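Local structure of mevalonate 3-kinase (Thermoplasma acidophilum, 4RKS) at residues 26-31 with 332-337; 67-72 with 113-118; 102-107 with 136-141. The protein catalyses ATP-dependent phosphorylation of (R)-mevalonate at its 3-hydroxyl, a step of the alternative mevalonate pathway to isoprenoids found in extreme acidophiles. One frame throughout, in Å; residues are numbered along the deposited sequence.

Interaction 1: 26-31 with 332-337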
# COMPACT_ATOMS: atom_id res chain seq x y z
N GLY A 26 -14.67 7.85 13.37
CA GLY A 26 -14.46 7.33 12.04
C GLY A 26 -13.18 7.83 11.41
O GLY A 26 -12.66 8.89 11.78
N SER A 27 -12.67 7.08 10.44
CA SER A 27 -11.46 7.49 9.73
C SER A 27 -11.46 6.93 8.32
O SER A 27 -12.30 6.10 7.99
CB SER A 27 -10.21 7.04 10.48
OG SER A 27 -10.22 5.64 10.68
N THR A 28 -10.52 7.38 7.49
CA THR A 28 -10.43 7.00 6.08
C THR A 28 -8.95 6.91 5.65
O THR A 28 -8.18 7.78 6.00
CB THR A 28 -11.17 8.04 5.17
OG1 THR A 28 -12.56 8.07 5.51
CG2 THR A 28 -11.02 7.71 3.65
N ALA A 29 -8.55 5.87 4.93
CA ALA A 29 -7.22 5.87 4.29
C ALA A 29 -7.32 5.34 2.87
O ALA A 29 -8.37 4.80 2.46
CB ALA A 29 -6.23 5.07 5.11
N TYR A 30 -6.23 5.48 2.11
CA TYR A 30 -6.18 5.11 0.69
C TYR A 30 -5.21 3.96 0.45
O TYR A 30 -4.19 3.88 1.13
CB TYR A 30 -5.81 6.35 -0.15
CG TYR A 30 -6.79 7.45 0.12
CD1 TYR A 30 -8.07 7.38 -0.41
CD2 TYR A 30 -6.48 8.50 0.97
CE1 TYR A 30 -9.00 8.35 -0.14
CE2 TYR A 30 -7.41 9.48 1.27
CZ TYR A 30 -8.67 9.40 0.70
OH TYR A 30 -9.62 10.34 0.97
N PRO A 31 -5.53 3.09 -0.52
CA PRO A 31 -4.66 1.95 -0.85
C PRO A 31 -3.33 2.39 -1.45
O PRO A 31 -3.10 3.57 -1.76
CB PRO A 31 -5.50 1.15 -1.85
CG PRO A 31 -6.33 2.20 -2.54
CD PRO A 31 -6.67 3.20 -1.45
N TRP A 332 -6.88 9.91 7.40
CA TRP A 332 -7.43 11.06 8.13
C TRP A 332 -8.65 10.70 8.96
O TRP A 332 -9.33 9.72 8.69
CB TRP A 332 -7.76 12.21 7.15
CG TRP A 332 -8.66 11.82 5.99
CD1 TRP A 332 -8.28 11.24 4.81
CD2 TRP A 332 -10.07 12.04 5.88
NE1 TRP A 332 -9.37 11.07 3.99
CE2 TRP A 332 -10.48 11.56 4.62
CE3 TRP A 332 -11.03 12.61 6.73
CZ2 TRP A 332 -11.81 11.60 4.20
CZ3 TRP A 332 -12.34 12.66 6.31
CH2 TRP A 332 -12.72 12.16 5.05
N HIS A 333 -8.94 11.49 9.97
CA HIS A 333 -10.04 11.14 10.86
C HIS A 333 -11.18 12.14 10.83
O HIS A 333 -11.03 13.30 10.41
CB HIS A 333 -9.51 10.98 12.30
CG HIS A 333 -9.24 12.28 12.99
ND1 HIS A 333 -10.19 12.95 13.74
CD2 HIS A 333 -8.12 13.04 13.04
CE1 HIS A 333 -9.67 14.07 14.21
NE2 HIS A 333 -8.42 14.15 13.79
N ARG A 334 -12.35 11.69 11.28
CA ARG A 334 -13.49 12.57 11.50
C ARG A 334 -13.60 12.92 12.98
O ARG A 334 -13.03 12.22 13.82
CB ARG A 334 -14.78 11.90 11.01
CG ARG A 334 -14.77 11.57 9.53
CD ARG A 334 -15.89 10.61 9.19
NE ARG A 334 -15.83 10.17 7.80
CZ ARG A 334 -16.24 10.91 6.77
NH1 ARG A 334 -16.72 12.13 6.98
NH2 ARG A 334 -16.15 10.44 5.54
N ARG A 335 -14.30 14.00 13.29
CA ARG A 335 -14.58 14.34 14.68
C ARG A 335 -15.35 13.20 15.34
O ARG A 335 -16.29 12.67 14.75
CB ARG A 335 -15.37 15.65 14.77
CG ARG A 335 -14.67 16.87 14.17
CD ARG A 335 -15.49 18.16 14.27
NE ARG A 335 -16.59 18.20 13.30
CZ ARG A 335 -16.46 18.58 12.03
NH1 ARG A 335 -17.52 18.59 11.23
NH2 ARG A 335 -15.27 18.95 11.55
N PRO A 336 -14.94 12.81 16.56
CA PRO A 336 -15.61 11.75 17.34
C PRO A 336 -17.09 12.07 17.55
O PRO A 336 -17.43 13.24 17.62
CB PRO A 336 -14.86 11.76 18.68
CG PRO A 336 -13.59 12.47 18.42
CD PRO A 336 -13.82 13.42 17.29
N GLU A 337 -17.94 11.04 17.62
CA GLU A 337 -19.37 11.21 17.83
C GLU A 337 -19.73 10.94 19.29
O GLU A 337 -19.24 9.98 19.88
CB GLU A 337 -20.18 10.29 16.91
CG GLU A 337 -20.36 10.85 15.51
CD GLU A 337 -21.07 9.91 14.56
OE1 GLU A 337 -21.49 8.79 14.97
OE2 GLU A 337 -21.20 10.30 13.38
O HOH W 1 -16.52 10.33 13.69
O HOH W 2 -14.48 8.93 3.84
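Trp-332 lays one face of its indole over Thr-28 and turns an edge of the same ring to Tyr-30. Thr-28 CB stands 4.0 Å from the centroid of the Trp-332 five-membered ring, a CH-pi contact displaced toward the rim. At the edge, Trp-332 NE1 donates a hydrogen bond of 3.1 Å to Tyr-30 OH, and the phenol oxygen lies in the indole plane; face and edge contacts together hold the rotation of the ring. The two aromatic groups meet rim to rim, their planes 32° apart, with neither over the other. What brings the indole here is the first torsion of Trp-332, which sets CG between its own N and carbonyl carbon (chi1 53°).

Beneath these side chains runs a short antiparallel ladder. Thr-28 and Trp-332 form a hydrogen-bonded pair, with Thr-28 N to Trp-332 O and Trp-332 N to Thr-28 O both 2.9 Å. Ser-27 and His-333 make the adjacent non-hydrogen-bonded pair, and beyond them Arg-334 N reaches Gly-26 O at 2.9 Å in an almost straight bond (177°). One water links Gly-26 N to Arg-335 O; another joins Thr-28 OG1 to Arg-334 NH2, weakly on the arginine side. His-333 ND1 donates to Arg-334 O from above the carbonyl plane, tying down the turn of its imidazole.

The C-terminal tail adds a short strand to strand 24-34 of the N-terminal GHMP-kinase domain. Backbone bonds of Ser-27 and Ala-29 join that strand to strand 66-73, while helix 128-141 packs against the face carrying Ser-27, whose OG bonds to Ser-133 O.

Interaction 2: 67-72 with 113-118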
# COMPACT_ATOMS: atom_id res chain seq x y z
N SER A 67 -10.62 3.07 2.08
CA SER A 67 -11.12 2.27 3.19
C SER A 67 -11.67 3.17 4.31
O SER A 67 -10.97 4.08 4.79
CB SER A 67 -10.03 1.36 3.73
OG SER A 67 -10.56 0.46 4.68
N GLU A 68 -12.92 2.93 4.72
CA GLU A 68 -13.54 3.69 5.83
C GLU A 68 -13.71 2.83 7.09
O GLU A 68 -14.18 1.69 7.04
CB GLU A 68 -14.89 4.25 5.43
CG GLU A 68 -14.84 5.22 4.25
CD GLU A 68 -16.19 5.86 3.98
OE1 GLU A 68 -17.21 5.34 4.50
OE2 GLU A 68 -16.23 6.86 3.24
N THR A 69 -13.34 3.41 8.22
CA THR A 69 -13.24 2.71 9.48
C THR A 69 -14.09 3.37 10.54
O THR A 69 -14.20 4.59 10.58
CB THR A 69 -11.77 2.66 9.96
OG1 THR A 69 -11.08 1.67 9.20
CG2 THR A 69 -11.66 2.32 11.45
N ARG A 70 -14.69 2.55 11.41
CA ARG A 70 -15.41 3.04 12.58
C ARG A 70 -14.95 2.23 13.80
O ARG A 70 -15.06 1.00 13.83
CB ARG A 70 -16.93 2.93 12.35
CG ARG A 70 -17.83 3.17 13.55
CD ARG A 70 -17.96 4.63 13.93
NE ARG A 70 -18.19 5.49 12.77
CZ ARG A 70 -18.24 6.82 12.82
NH1 ARG A 70 -18.10 7.46 13.99
NH2 ARG A 70 -18.42 7.51 11.70
N ILE A 71 -14.40 2.93 14.79
CA ILE A 71 -14.02 2.29 16.06
C ILE A 71 -14.92 2.86 17.14
O ILE A 71 -15.05 4.08 17.27
CB ILE A 71 -12.55 2.51 16.40
CG1 ILE A 71 -11.69 1.73 15.42
CG2 ILE A 71 -12.25 2.07 17.86
CD1 ILE A 71 -10.23 2.14 15.39
N TYR A 72 -15.58 1.98 17.89
CA TYR A 72 -16.62 2.45 18.80
C TYR A 72 -16.66 1.64 20.09
O TYR A 72 -16.33 0.45 20.10
CB TYR A 72 -18.00 2.40 18.10
CG TYR A 72 -18.36 1.03 17.54
CD1 TYR A 72 -17.83 0.59 16.33
CD2 TYR A 72 -19.23 0.19 18.22
CE1 TYR A 72 -18.18 -0.66 15.81
CE2 TYR A 72 -19.58 -1.05 17.71
CZ TYR A 72 -19.05 -1.47 16.50
OH TYR A 72 -19.38 -2.70 16.00
N VAL A 113 -13.51 -1.96 22.72
CA VAL A 113 -13.96 -1.30 21.48
C VAL A 113 -14.09 -2.29 20.33
O VAL A 113 -13.46 -3.35 20.33
CB VAL A 113 -13.01 -0.16 21.02
CG1 VAL A 113 -12.98 0.97 22.04
CG2 VAL A 113 -11.58 -0.69 20.71
N SER A 114 -14.93 -1.95 19.36
CA SER A 114 -15.12 -2.78 18.17
C SER A 114 -14.64 -2.02 16.92
O SER A 114 -14.52 -0.80 16.93
CB SER A 114 -16.59 -3.20 18.02
OG SER A 114 -16.92 -4.23 18.94
N TYR A 115 -14.35 -2.78 15.86
CA TYR A 115 -13.80 -2.23 14.63
C TYR A 115 -14.68 -2.64 13.45
O TYR A 115 -14.96 -3.81 13.27
CB TYR A 115 -12.35 -2.73 14.43
CG TYR A 115 -11.74 -2.56 13.03
CD1 TYR A 115 -11.59 -1.30 12.45
CD2 TYR A 115 -11.28 -3.66 12.33
CE1 TYR A 115 -11.01 -1.17 11.18
CE2 TYR A 115 -10.70 -3.53 11.08
CZ TYR A 115 -10.57 -2.30 10.51
OH TYR A 115 -9.99 -2.21 9.26
N SER A 116 -15.09 -1.67 12.66
CA SER A 116 -15.92 -1.92 11.49
C SER A 116 -15.27 -1.24 10.28
O SER A 116 -14.96 -0.04 10.30
CB SER A 116 -17.35 -1.41 11.70
OG SER A 116 -18.13 -1.62 10.54
N SER A 117 -15.03 -2.05 9.26
CA SER A 117 -14.37 -1.64 8.03
C SER A 117 -15.32 -1.70 6.83
O SER A 117 -16.06 -2.69 6.67
CB SER A 117 -13.17 -2.56 7.78
OG SER A 117 -12.58 -2.27 6.54
N GLN A 118 -15.32 -0.65 6.01
CA GLN A 118 -15.99 -0.67 4.70
C GLN A 118 -15.01 -0.23 3.62
O GLN A 118 -14.57 0.92 3.61
CB GLN A 118 -17.24 0.22 4.69
CG GLN A 118 -18.26 -0.14 5.81
CD GLN A 118 -19.62 0.54 5.66
OE1 GLN A 118 -20.02 0.92 4.57
NE2 GLN A 118 -20.34 0.67 6.77
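Tyr-72 spreads one face of its phenol ring over Ser-114, the residue paired with it on the neighbouring strand. Ser-114 CB lies 3.8 Å from the Tyr-72 ring centroid, a CH-pi contact offset toward the rim, nearest to CZ; Ser-116 CB comes up at the ring edge. With CG of Tyr-72 set between the backbone N and the carbonyl carbon (chi1 56°), the ring leans across the strand pair instead of standing out from its own strand. Were an alanine here, Ser-114 CB would probably lose its CH-pi partner and Ser-116 CB its neighbour at the ring edge. The hydroxyl of Ser-114 points elsewhere, to Asp-74 OD2 and His-78 N.

On the opposite face, Thr-69 and Tyr-115 cross at about a right angle. Thr-69 OG1 approaches the Tyr-115 ring in its plane, 3.5 Å from CE1, and the methyl CG2 touches the same carbon at 3.6 Å; the OG1 of Thr-69 has its hydrogen bond with Ser-133 OG. Next along, Ile-71 and Val-113 cross obliquely, CG2 of the isoleucine 3.9 Å from Val-113 CB.

Strands 66-73 and 113-120 run antiparallel (167°) in the N-terminal domain of this GHMP kinase, and the second of them carries Tyr-115, Ser-116, Ser-117 and Gln-118, all part of the ATP site. Three hydrogen-bonded pairs, Glu-68 with Gln-118, Arg-70 with Ser-116 and Tyr-72 with Ser-114, each have both backbone bonds; Arg-70 N to Ser-116 O measures 2.8 Å. Between them, alpha carbons also approach carbonyls, as Ile-71 CA does Ser-114 O at 3.2 Å. Helices 101-108 and 128-141 cover the face of Ile-71 and Tyr-115, whereas on the other Glu-68 has a salt bridge to Arg-66 and Arg-70 NH1 bonds to Ser-24 OG.

Interaction 3: 102-107 with 136-141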
# COMPACT_ATOMS: atom_id res chain seq x y z
N SER A 102 -5.60 2.53 26.80
CA SER A 102 -5.67 3.76 27.59
C SER A 102 -6.27 4.90 26.77
O SER A 102 -7.02 5.73 27.30
CB SER A 102 -4.29 4.15 28.12
OG SER A 102 -3.38 4.38 27.06
N VAL A 103 -5.97 4.92 25.47
CA VAL A 103 -6.54 5.93 24.59
C VAL A 103 -8.06 5.80 24.54
O VAL A 103 -8.78 6.80 24.65
CB VAL A 103 -5.97 5.85 23.15
CG1 VAL A 103 -6.73 6.81 22.22
CG2 VAL A 103 -4.49 6.19 23.15
N PHE A 104 -8.54 4.57 24.40
CA PHE A 104 -9.98 4.35 24.30
C PHE A 104 -10.70 4.57 25.62
O PHE A 104 -11.84 5.04 25.65
CB PHE A 104 -10.27 2.94 23.78
CG PHE A 104 -9.68 2.67 22.43
CD1 PHE A 104 -10.06 3.44 21.33
CD2 PHE A 104 -8.76 1.66 22.26
CE1 PHE A 104 -9.52 3.19 20.08
CE2 PHE A 104 -8.21 1.40 21.02
CZ PHE A 104 -8.59 2.17 19.93
N GLU A 105 -10.04 4.22 26.72
CA GLU A 105 -10.65 4.40 28.04
C GLU A 105 -10.87 5.89 28.33
O GLU A 105 -11.92 6.30 28.85
CB GLU A 105 -9.77 3.78 29.13
CG GLU A 105 -10.07 4.29 30.54
CD GLU A 105 -11.10 3.44 31.27
OE1 GLU A 105 -11.02 2.19 31.17
OE2 GLU A 105 -11.98 4.02 31.94
N GLU A 106 -9.88 6.69 27.99
CA GLU A 106 -9.98 8.14 28.15
C GLU A 106 -11.05 8.73 27.24
O GLU A 106 -11.84 9.58 27.66
CB GLU A 106 -8.63 8.80 27.85
CG GLU A 106 -8.69 10.31 27.68
CD GLU A 106 -8.74 11.06 29.00
OE1 GLU A 106 -8.69 10.40 30.07
OE2 GLU A 106 -8.82 12.31 28.97
N ALA A 107 -11.08 8.28 26.00
CA ALA A 107 -11.98 8.85 25.01
C ALA A 107 -13.41 8.34 25.14
O ALA A 107 -14.36 9.09 24.96
CB ALA A 107 -11.44 8.57 23.61
N ALA A 136 -5.03 6.33 12.05
CA ALA A 136 -5.59 7.68 11.98
C ALA A 136 -6.69 7.84 13.00
O ALA A 136 -6.87 8.91 13.54
CB ALA A 136 -6.14 7.98 10.58
N ALA A 137 -7.46 6.79 13.25
CA ALA A 137 -8.53 6.87 14.26
C ALA A 137 -7.95 7.05 15.68
O ALA A 137 -8.44 7.85 16.47
CB ALA A 137 -9.41 5.63 14.20
N ILE A 138 -6.90 6.30 15.99
CA ILE A 138 -6.22 6.38 17.28
C ILE A 138 -5.55 7.74 17.49
O ILE A 138 -5.66 8.36 18.56
CB ILE A 138 -5.16 5.26 17.42
CG1 ILE A 138 -5.84 3.89 17.46
CG2 ILE A 138 -4.31 5.48 18.67
CD1 ILE A 138 -4.90 2.73 17.24
N LEU A 139 -4.85 8.19 16.45
CA LEU A 139 -4.26 9.53 16.46
C LEU A 139 -5.33 10.60 16.57
O LEU A 139 -5.09 11.64 17.14
CB LEU A 139 -3.42 9.75 15.20
CG LEU A 139 -2.12 8.94 15.20
CD1 LEU A 139 -1.58 8.73 13.80
CD2 LEU A 139 -1.07 9.63 16.08
N GLY A 140 -6.50 10.33 16.00
CA GLY A 140 -7.61 11.26 16.08
C GLY A 140 -8.05 11.46 17.52
O GLY A 140 -8.41 12.57 17.93
N LEU A 141 -7.98 10.39 18.31
CA LEU A 141 -8.35 10.45 19.72
C LEU A 141 -7.23 11.03 20.59
O LEU A 141 -7.51 11.73 21.56
CB LEU A 141 -8.74 9.05 20.21
CG LEU A 141 -10.01 8.47 19.59
CD1 LEU A 141 -10.21 7.00 19.97
CD2 LEU A 141 -11.22 9.30 19.99
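Leu-141 sets CB and both methyls among Val-103, Phe-104 and Ala-107 of the other helix. Its CB rests 3.6 Å from Val-103 CG1. The next atom, CG, sits anti to the carbonyl carbon (chi1 -66°), and that torsion carries the fork toward helix 101-108. There the two methyls part company. CD1 goes to the phenylalanine, 3.8 Å from Phe-104 CD1 and close to CE1 as well, approaching the ring obliquely, with the two side chains crossing at about a right angle. CD2 takes the other way and meets Ala-107 CB at 3.7 Å, methyl against methyl. Every carbon of the leucine beyond CA, apart from the branch point itself, therefore has a partner on the opposing helix.

The rest of the contact flanks this leucine. Val-103 has CG1 anti to its N (chi1 173°), and the methyl set that way reaches both Leu-141 CB and, at 4.1 Å, the backbone carbonyl oxygen Ile-138 O. Phe-104 extends its far end, CZ, to Ile-138 CG1 at 4.1 Å, so the one ring touches Leu-141 along its CD1-CE1 side and Ile-138 at its tip carbon. With a single carbonyl alongside, the contact is van der Waals packing of apolar groups.

The helix axes pass 10.1 Å apart at 51°, close enough for side chains to touch while the backbones stay separate. Both helices belong to the N-terminal domain of this GHMP-family kinase and lie against the same side of its sheet: Phe-104 packs on Ile-71 of strand 66-73, Leu-141 on Ile-25 of strand 24-34, and Leu-97 and Val-96 of helix 92-99 close in on Phe-104 and Ile-138.

Overall arrangement
Interactions 1 and 2 are neighbouring ladders of one sheet: strand 24-34 takes the C-terminal tail on one side and, through backbone bonds such as Ser-27 O to Thr-69 N, strand 66-73 on the other. Both mix buried residues with exposed ones and both depend on main-chain hydrogen bonds, but interaction 1 has the exposed side chains of Trp-332, His-333 and Arg-334 on its tail strand, with two bridging waters, while interaction 2 is longer and more regular. Interaction 3 is apolar and buried. Its helices cover the sheet face, Phe-104 against Val-113, and Ala-137 against Ser-27 and Ile-71, so helix 128-141 meets both ladders.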